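PDB 3FCP: L-Ala-D/L-Glu epimerase, a muconate lactonizing enzyme from Klebsiella pneumoniae subsp. pneumoniae MGH 78578, which belongs to the enolase superfamily, joining an N-terminal capping domain to a modified TIM-barrel domain that holds a magnesium ion. Local coordinates for residues 70-75 against 103-108; 83-88 against 111-116; 167-172 against 181-186. All coordinates share one frame; numbering follows the deposited sequence.

Contact 1 (70-75 against 103-108)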
loop_
_atom_site.group_PDB
_atom_site.type_symbol
_atom_site.label_atom_id
_atom_site.label_comp_id
_atom_site.label_asym_id
_atom_site.label_seq_id
_atom_site.Cartn_x
_atom_site.Cartn_y
_atom_site.Cartn_z
ATOM N N SER A 70 32.963 -12.164 28.548
ATOM C CA SER A 70 33.618 -10.865 28.479
ATOM C C SER A 70 32.647 -9.732 28.826
ATOM O O SER A 70 32.984 -8.841 29.597
ATOM C CB SER A 70 34.181 -10.646 27.069
ATOM O OG SER A 70 34.605 -9.307 26.892
ATOM N N ALA A 71 31.446 -9.770 28.253
ATOM C CA ALA A 71 30.442 -8.739 28.520
ATOM C C ALA A 71 30.125 -8.682 30.016
ATOM O O ALA A 71 30.022 -7.605 30.596
ATOM C CB ALA A 71 29.173 -9.020 27.727
ATOM N N ILE A 72 29.983 -9.848 30.635
ATOM C CA ILE A 72 29.682 -9.917 32.060
ATOM C C ILE A 72 30.825 -9.385 32.925
ATOM O O ILE A 72 30.617 -8.546 33.801
ATOM C CB ILE A 72 29.362 -11.371 32.475
ATOM C CG1 ILE A 72 28.057 -11.809 31.805
ATOM C CG2 ILE A 72 29.271 -11.481 34.004
ATOM C CD1 ILE A 72 27.751 -13.284 31.929
ATOM N N THR A 73 32.034 -9.871 32.669
ATOM C CA THR A 73 33.208 -9.462 33.438
ATOM C C THR A 73 33.608 -7.994 33.292
ATOM O O THR A 73 33.713 -7.274 34.283
ATOM C CB THR A 73 34.444 -10.318 33.062
ATOM O OG1 THR A 73 34.166 -11.700 33.321
ATOM C CG2 THR A 73 35.669 -9.885 33.886
ATOM N N HIS A 74 33.818 -7.553 32.055
ATOM C CA HIS A 74 34.265 -6.187 31.799
ATOM C C HIS A 74 33.250 -5.058 31.793
ATOM O O HIS A 74 33.619 -3.913 32.043
ATOM C CB HIS A 74 35.026 -6.128 30.477
ATOM C CG HIS A 74 36.288 -6.928 30.469
ATOM N ND1 HIS A 74 36.302 -8.295 30.297
ATOM C CD2 HIS A 74 37.579 -6.554 30.631
ATOM C CE1 HIS A 74 37.549 -8.729 30.351
ATOM N NE2 HIS A 74 38.343 -7.693 30.554
ATOM N N TYR A 75 31.986 -5.362 31.515
ATOM C CA TYR A 75 30.982 -4.309 31.432
ATOM C C TYR A 75 29.816 -4.385 32.408
ATOM O O TYR A 75 29.566 -3.435 33.145
ATOM C CB TYR A 75 30.468 -4.236 29.990
ATOM C CG TYR A 75 31.566 -3.854 29.018
ATOM C CD1 TYR A 75 31.979 -2.527 28.894
ATOM C CD2 TYR A 75 32.247 -4.827 28.288
ATOM C CE1 TYR A 75 33.052 -2.178 28.068
ATOM C CE2 TYR A 75 33.325 -4.488 27.461
ATOM C CZ TYR A 75 33.721 -3.163 27.359
ATOM O OH TYR A 75 34.800 -2.822 26.573
ATOM N N THR A 103 22.295 -9.526 24.518
ATOM C CA THR A 103 21.122 -10.045 25.211
ATOM C C THR A 103 21.382 -11.361 25.949
ATOM O O THR A 103 20.714 -11.664 26.942
ATOM C CB THR A 103 19.942 -10.239 24.222
ATOM O OG1 THR A 103 20.339 -11.131 23.172
ATOM C CG2 THR A 103 19.527 -8.899 23.610
ATOM N N PHE A 104 22.336 -12.149 25.458
ATOM C CA PHE A 104 22.662 -13.416 26.104
ATOM C C PHE A 104 23.251 -13.123 27.489
ATOM O O PHE A 104 22.832 -13.712 28.488
ATOM C CB PHE A 104 23.662 -14.220 25.258
ATOM C CG PHE A 104 23.020 -15.002 24.129
ATOM C CD1 PHE A 104 23.152 -16.389 24.066
ATOM C CD2 PHE A 104 22.292 -14.353 23.133
ATOM C CE1 PHE A 104 22.566 -17.124 23.024
ATOM C CE2 PHE A 104 21.700 -15.073 22.084
ATOM C CZ PHE A 104 21.838 -16.463 22.029
ATOM N N ALA A 105 24.215 -12.206 27.541
ATOM C CA ALA A 105 24.839 -11.814 28.803
ATOM C C ALA A 105 23.781 -11.199 29.731
ATOM O O ALA A 105 23.726 -11.515 30.913
ATOM C CB ALA A 105 25.959 -10.809 28.543
ATOM N N LYS A 106 22.945 -10.317 29.188
ATOM C CA LYS A 106 21.899 -9.680 29.983
ATOM C C LYS A 106 20.921 -10.710 30.541
ATOM O O LYS A 106 20.452 -10.584 31.671
ATOM C CB LYS A 106 21.138 -8.652 29.141
ATOM C CG LYS A 106 21.965 -7.431 28.771
ATOM C CD LYS A 106 21.231 -6.536 27.771
ATOM C CE LYS A 106 22.050 -5.291 27.445
ATOM N NZ LYS A 106 21.449 -4.490 26.329
ATOM N N SER A 107 20.617 -11.736 29.753
ATOM C CA SER A 107 19.689 -12.768 30.199
ATOM C C SER A 107 20.217 -13.537 31.416
ATOM O O SER A 107 19.452 -13.874 32.323
ATOM C CB SER A 107 19.401 -13.744 29.059
ATOM O OG SER A 107 18.655 -14.847 29.532
ATOM N N ALA A 108 21.514 -13.827 31.426
ATOM C CA ALA A 108 22.116 -14.541 32.554
ATOM C C ALA A 108 21.997 -13.681 33.811
ATOM O O ALA A 108 21.650 -14.175 34.884
ATOM C CB ALA A 108 23.588 -14.855 32.264
#

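Contact 2 (83-88 against 111-116)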
loop_
_atom_site.group_PDB
_atom_site.type_symbol
_atom_site.label_atom_id
_atom_site.label_comp_id
_atom_site.label_asym_id
_atom_site.label_seq_id
_atom_site.Cartn_x
_atom_site.Cartn_y
_atom_site.Cartn_z
ATOM N N GLN A 83 24.553 -1.150 42.892
ATOM C CA GLN A 83 23.175 -0.784 42.573
ATOM C C GLN A 83 22.155 -1.623 43.340
ATOM O O GLN A 83 22.417 -2.776 43.688
ATOM C CB GLN A 83 22.913 -0.958 41.071
ATOM C CG GLN A 83 23.768 -0.079 40.167
ATOM C CD GLN A 83 23.416 1.390 40.294
ATOM O OE1 GLN A 83 22.258 1.771 40.148
ATOM N NE2 GLN A 83 24.414 2.221 40.565
ATOM N N PRO A 84 20.976 -1.043 43.628
ATOM C CA PRO A 84 19.948 -1.799 44.352
ATOM C C PRO A 84 19.592 -3.013 43.498
ATOM O O PRO A 84 19.222 -2.871 42.331
ATOM C CB PRO A 84 18.804 -0.797 44.471
ATOM C CG PRO A 84 19.540 0.514 44.605
ATOM C CD PRO A 84 20.608 0.381 43.522
ATOM N N ALA A 85 19.710 -4.199 44.089
ATOM C CA ALA A 85 19.466 -5.455 43.389
ATOM C C ALA A 85 18.018 -5.924 43.301
ATOM O O ALA A 85 17.723 -6.891 42.601
ATOM C CB ALA A 85 20.327 -6.557 44.028
ATOM N N ASP A 86 17.121 -5.238 43.997
ATOM C CA ASP A 86 15.708 -5.608 44.029
ATOM C C ASP A 86 14.860 -4.895 42.977
ATOM O O ASP A 86 13.717 -5.278 42.733
ATOM C CB ASP A 86 15.140 -5.267 45.402
ATOM C CG ASP A 86 15.310 -3.796 45.732
ATOM O OD1 ASP A 86 16.473 -3.344 45.819
ATOM O OD2 ASP A 86 14.295 -3.089 45.885
ATOM N N ASN A 87 15.412 -3.854 42.366
ATOM C CA ASN A 87 14.669 -3.071 41.387
ATOM C C ASN A 87 15.009 -3.476 39.953
ATOM O O ASN A 87 15.855 -2.849 39.315
ATOM C CB ASN A 87 14.978 -1.584 41.596
ATOM C CG ASN A 87 13.949 -0.677 40.953
ATOM O OD1 ASN A 87 13.484 -0.932 39.846
ATOM N ND2 ASN A 87 13.601 0.402 41.642
ATOM N N LEU A 88 14.352 -4.519 39.449
ATOM C CA LEU A 88 14.627 -4.986 38.095
ATOM C C LEU A 88 14.402 -3.927 37.006
ATOM O O LEU A 88 15.156 -3.867 36.041
ATOM C CB LEU A 88 13.798 -6.234 37.783
ATOM C CG LEU A 88 14.150 -6.944 36.467
ATOM C CD1 LEU A 88 15.653 -7.164 36.361
ATOM C CD2 LEU A 88 13.413 -8.272 36.404
ATOM N N THR A 111 18.342 -13.287 34.982
ATOM C CA THR A 111 17.925 -14.542 35.592
ATOM C C THR A 111 18.408 -14.601 37.039
ATOM O O THR A 111 17.641 -14.930 37.950
ATOM C CB THR A 111 18.503 -15.753 34.831
ATOM O OG1 THR A 111 17.996 -15.761 33.489
ATOM C CG2 THR A 111 18.116 -17.066 35.534
ATOM N N ALA A 112 19.679 -14.269 37.245
ATOM C CA ALA A 112 20.266 -14.300 38.579
ATOM C C ALA A 112 19.577 -13.299 39.502
ATOM O O ALA A 112 19.314 -13.598 40.674
ATOM C CB ALA A 112 21.773 -14.008 38.497
ATOM N N LEU A 113 19.288 -12.112 38.975
ATOM C CA LEU A 113 18.616 -11.076 39.751
ATOM C C LEU A 113 17.249 -11.579 40.195
ATOM O O LEU A 113 16.849 -11.375 41.348
ATOM C CB LEU A 113 18.448 -9.795 38.919
ATOM C CG LEU A 113 19.726 -8.981 38.696
ATOM C CD1 LEU A 113 19.487 -7.905 37.642
ATOM C CD2 LEU A 113 20.158 -8.361 40.023
ATOM N N LEU A 114 16.533 -12.227 39.281
ATOM C CA LEU A 114 15.214 -12.767 39.599
ATOM C C LEU A 114 15.317 -13.933 40.585
ATOM O O LEU A 114 14.477 -14.078 41.470
ATOM C CB LEU A 114 14.495 -13.221 38.322
ATOM C CG LEU A 114 13.933 -12.101 37.434
ATOM C CD1 LEU A 114 13.499 -12.671 36.094
ATOM C CD2 LEU A 114 12.760 -11.422 38.138
ATOM N N ASP A 115 16.340 -14.766 40.426
ATOM C CA ASP A 115 16.541 -15.899 41.332
ATOM C C ASP A 115 16.716 -15.368 42.756
ATOM O O ASP A 115 16.056 -15.828 43.684
ATOM C CB ASP A 115 17.783 -16.706 40.903
ATOM C CG ASP A 115 18.012 -17.956 41.757
ATOM O OD1 ASP A 115 17.029 -18.543 42.257
ATOM O OD2 ASP A 115 19.186 -18.365 41.909
ATOM N N ALA A 116 17.580 -14.367 42.910
ATOM C CA ALA A 116 17.857 -13.782 44.216
ATOM C C ALA A 116 16.663 -13.067 44.845
ATOM O O ALA A 116 16.414 -13.212 46.041
ATOM C CB ALA A 116 19.054 -12.822 44.121
HETATM O O HOH W 1 18.255 -9.524 43.068
#

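Contact 3 (167-172 against 181-186)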
loop_
_atom_site.group_PDB
_atom_site.type_symbol
_atom_site.label_atom_id
_atom_site.label_comp_id
_atom_site.label_asym_id
_atom_site.label_seq_id
_atom_site.Cartn_x
_atom_site.Cartn_y
_atom_site.Cartn_z
ATOM N N PHE A 167 7.173 -33.647 17.754
ATOM C CA PHE A 167 8.559 -33.777 17.338
ATOM C C PHE A 167 8.974 -32.614 16.445
ATOM O O PHE A 167 8.190 -32.134 15.629
ATOM C CB PHE A 167 8.755 -35.094 16.583
ATOM C CG PHE A 167 8.394 -36.311 17.388
ATOM C CD1 PHE A 167 9.274 -36.819 18.339
ATOM C CD2 PHE A 167 7.163 -36.932 17.216
ATOM C CE1 PHE A 167 8.931 -37.934 19.114
ATOM C CE2 PHE A 167 6.811 -38.046 17.987
ATOM C CZ PHE A 167 7.698 -38.544 18.936
ATOM N N LYS A 168 10.212 -32.166 16.618
ATOM C CA LYS A 168 10.764 -31.084 15.813
ATOM C C LYS A 168 11.898 -31.680 14.989
ATOM O O LYS A 168 12.878 -32.178 15.540
ATOM C CB LYS A 168 11.285 -29.960 16.716
ATOM C CG LYS A 168 12.169 -28.940 16.012
ATOM C CD LYS A 168 12.574 -27.803 16.948
ATOM C CE LYS A 168 13.748 -27.014 16.382
ATOM N NZ LYS A 168 14.023 -25.751 17.137
ATOM N N LEU A 169 11.757 -31.648 13.669
ATOM C CA LEU A 169 12.782 -32.206 12.795
ATOM C C LEU A 169 13.666 -31.105 12.237
ATOM O O LEU A 169 13.174 -30.084 11.749
ATOM C CB LEU A 169 12.147 -32.969 11.631
ATOM C CG LEU A 169 10.825 -33.704 11.862
ATOM C CD1 LEU A 169 10.473 -34.485 10.597
ATOM C CD2 LEU A 169 10.924 -34.620 13.059
ATOM N N LYS A 170 14.974 -31.303 12.313
ATOM C CA LYS A 170 15.885 -30.306 11.784
ATOM C C LYS A 170 16.285 -30.710 10.377
ATOM O O LYS A 170 16.654 -31.860 10.123
ATOM C CB LYS A 170 17.112 -30.156 12.687
ATOM C CG LYS A 170 16.745 -29.667 14.089
ATOM C CD LYS A 170 17.789 -28.726 14.686
ATOM C CE LYS A 170 17.866 -27.406 13.924
ATOM N NZ LYS A 170 18.813 -26.441 14.578
ATOM N N ILE A 171 16.179 -29.760 9.457
ATOM C CA ILE A 171 16.521 -30.002 8.066
ATOM C C ILE A 171 17.198 -28.760 7.523
ATOM O O ILE A 171 17.408 -27.797 8.258
ATOM C CB ILE A 171 15.261 -30.295 7.229
ATOM C CG1 ILE A 171 14.266 -29.138 7.372
ATOM C CG2 ILE A 171 14.621 -31.598 7.695
ATOM C CD1 ILE A 171 13.015 -29.283 6.529
ATOM N N GLY A 172 17.533 -28.785 6.236
ATOM C CA GLY A 172 18.185 -27.647 5.620
ATOM C C GLY A 172 19.668 -27.864 5.387
ATOM O O GLY A 172 20.344 -26.994 4.845
ATOM N N ARG A 181 12.118 -35.897 1.423
ATOM C CA ARG A 181 11.859 -37.338 1.479
ATOM C C ARG A 181 12.076 -37.802 2.912
ATOM O O ARG A 181 11.368 -38.679 3.413
ATOM C CB ARG A 181 12.796 -38.084 0.526
ATOM C CG ARG A 181 12.506 -37.802 -0.941
ATOM C CD ARG A 181 13.563 -38.373 -1.874
ATOM N NE ARG A 181 13.742 -39.814 -1.721
ATOM C CZ ARG A 181 14.555 -40.381 -0.836
ATOM N NH1 ARG A 181 15.277 -39.629 -0.014
ATOM N NH2 ARG A 181 14.651 -41.703 -0.772
ATOM N N HIS A 182 13.065 -37.200 3.565
ATOM C CA HIS A 182 13.380 -37.509 4.956
ATOM C C HIS A 182 12.173 -37.163 5.827
ATOM O O HIS A 182 11.692 -37.990 6.600
ATOM C CB HIS A 182 14.598 -36.690 5.401
ATOM C CG HIS A 182 14.823 -36.678 6.882
ATOM N ND1 HIS A 182 15.252 -37.785 7.583
ATOM C CD2 HIS A 182 14.695 -35.682 7.794
ATOM C CE1 HIS A 182 15.383 -37.471 8.860
ATOM N NE2 HIS A 182 15.052 -36.202 9.016
ATOM N N THR A 183 11.675 -35.938 5.688
ATOM C CA THR A 183 10.538 -35.501 6.485
ATOM C C THR A 183 9.270 -36.286 6.157
ATOM O O THR A 183 8.524 -36.663 7.058
ATOM C CB THR A 183 10.290 -33.968 6.327
ATOM O OG1 THR A 183 9.060 -33.608 6.976
ATOM C CG2 THR A 183 10.210 -33.584 4.872
ATOM N N ARG A 184 9.030 -36.551 4.877
ATOM C CA ARG A 184 7.840 -37.306 4.487
ATOM C C ARG A 184 7.837 -38.682 5.158
ATOM O O ARG A 184 6.803 -39.140 5.646
ATOM C CB ARG A 184 7.782 -37.477 2.968
ATOM C CG ARG A 184 6.495 -38.137 2.477
ATOM C CD ARG A 184 6.507 -38.335 0.969
ATOM N NE ARG A 184 6.623 -37.068 0.250
ATOM C CZ ARG A 184 5.678 -36.131 0.226
ATOM N NH1 ARG A 184 5.874 -35.007 -0.456
ATOM N NH2 ARG A 184 4.534 -36.316 0.876
ATOM N N ALA A 185 9.000 -39.332 5.186
ATOM C CA ALA A 185 9.129 -40.652 5.804
ATOM C C ALA A 185 8.752 -40.605 7.282
ATOM O O ALA A 185 8.025 -41.472 7.782
ATOM C CB ALA A 185 10.559 -41.165 5.647
ATOM N N ILE A 186 9.240 -39.586 7.980
ATOM C CA ILE A 186 8.950 -39.439 9.398
ATOM C C ILE A 186 7.473 -39.144 9.625
ATOM O O ILE A 186 6.863 -39.660 10.565
ATOM C CB ILE A 186 9.810 -38.318 10.025
ATOM C CG1 ILE A 186 11.290 -38.699 9.929
ATOM C CG2 ILE A 186 9.415 -38.110 11.484
ATOM C CD1 ILE A 186 12.247 -37.610 10.369
HETATM O O HOH W 2 15.102 -34.306 11.159
#

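Contact 1 (70-75 against 103-108)
Helices 65-80 and 103-121 come together where the CA atoms of Ile72 and Ala105 lie 6.1 Å apart, the local axes passing at 9.4 Å with a signed crossing angle of -72°. Both helices belong to the N-terminal capping domain of the enolase superfamily, and alanines face each other at the crossing, Ala71 and Ala105 meeting methyl to methyl. Ala105 supplies the central methyl: its CB meets Ala71 CB at 3.8 Å and Ile72 CG1 at 4.0 Å, so one carbon touches two consecutive residues of the other helix. No hydrogen bond joins the segments; the contact is apolar and buried. The CB of Ile72 does not itself aim at the partner helix, but with CG1 anti to the carbonyl carbon (chi1 -66°) and CD1 trans along the chain (chi2 170°) the longer branch bends back toward it. The same side chain also touches Ile10 and Ser12 of strand 7-17, which places this crossing against the domain's antiparallel sheet. Leu58 of the second subunit packs on Ala71, while Phe104 reaches Ala276 of helix 275-278 in the barrel domain. At the far end of the isoleucine, CD1 just meets Ala108 CB, at 4.5 Å.

Contact 2 (83-88 against 111-116)
Ala85 O and Leu113 O are bridged by one water molecule, which donates to both, at 2.7 Å to Ala85 O and 2.9 Å to Leu113 O. The two bonds open at about 115° at the water, close to tetrahedral, as suits a water that donates both hydrogens. The setting is the N-terminal capping domain of the enolase superfamily: the loop leading into helix 88-98 meets helix 103-121, with the CA atoms of Ala85 and Leu113 6.7 Å apart. Apart from this water bridge the contact is made by three leucines and an alanine. Leu113 divides its methyls between two partners, CD2 lying 3.8 Å from Ala85 O and 4.4 Å from Ala85 CB, while CD1 meets Leu88 CD1 at 4.1 Å. Leu88 is forked in the same way. With CB aimed at the helix and CG anti to the backbone N (chi1 -171°), the fork of the side chain reaches it: CD1 goes to Leu113 and CD2 to Leu114, whose side chain it crosses at about a right angle. At the loop's end Asn87 is the N-cap of helix 88-98, its OD1 accepting from Ala90 N; its ND2 bonds to Ala132 O of the third subunit. Leu40 of strand 33-42 touches Leu113, so the leucine also faces the antiparallel sheet. The closest apolar approach is Leu88 CD2 to Leu114 CD2, at 3.7 Å.

Contact 3 (167-172 against 181-186)
Leu169 directs its CB from the strand toward segment 181-186 of helix 176-189, and Ile186 reaches back, so the two side chains meet tip to tip. From CB, a first torsion of -33° turns CG well off the usual staggered position, on the side anti to the carbonyl carbon. The chain then runs straight on to CD1, which does most of the touching: it lies 3.6 Å from Ile186 CD1, 3.9 Å from Ile186 CG2 and 4.0 Å from Thr183 OG1. The second methyl, CD2, meets Ile186 CG2 at 4.1 Å. Two residues further on, past the strand's end, Ile171 CG2 comes to the edge of the His182 ring, near its plane, 4.1 Å from CD2 of the imidazole. That ring is held at both nitrogens. His182 NE2 is hydrogen-bonded at 2.9 Å to a water lying in the ring plane, the same water donates to Lys170 O at 3.1 Å, and His182 ND1 bonds to Thr148 OG1; the paired bonds limit rotation of the ring. Lys168 and Lys170 form the Lys-x-Lys sequence characteristic of the muconate lactonizing branch of the enolase superfamily, and Lys168 NZ makes salt bridges with Glu327, Glu225 and Asp199. The contact joins the first two elements of a beta-alpha-beta crossover, strand 166-170, helix 176-189 and strand 195-199, in the modified TIM barrel. Strand 166-170 runs parallel between strands 136-143 and 195-199, Leu169 touches Ile196 of the latter, and helix 148-158 packs Ile152 against Ile186.

In the fold
Contacts 1 and 2 use neighbouring parts of helix 103-121 in the capping domain, with centres 15 Å apart; along the chain their segments alternate, and helix 65-80 and the loop after it are both set against that one helix. Contact 3 belongs to the barrel domain and lies on the other side of the chain's centre, its centre 36 Å from that of contact 1 and 42 Å from that of contact 2. Nearest atoms remain about 13 Å and 20 Å apart, respectively, so neither capping-domain contact touches it. The magnesium ion, bound by Asn201, Asp250 and Glu251, is about 11 Å from the side chain of Ile171 in contact 3.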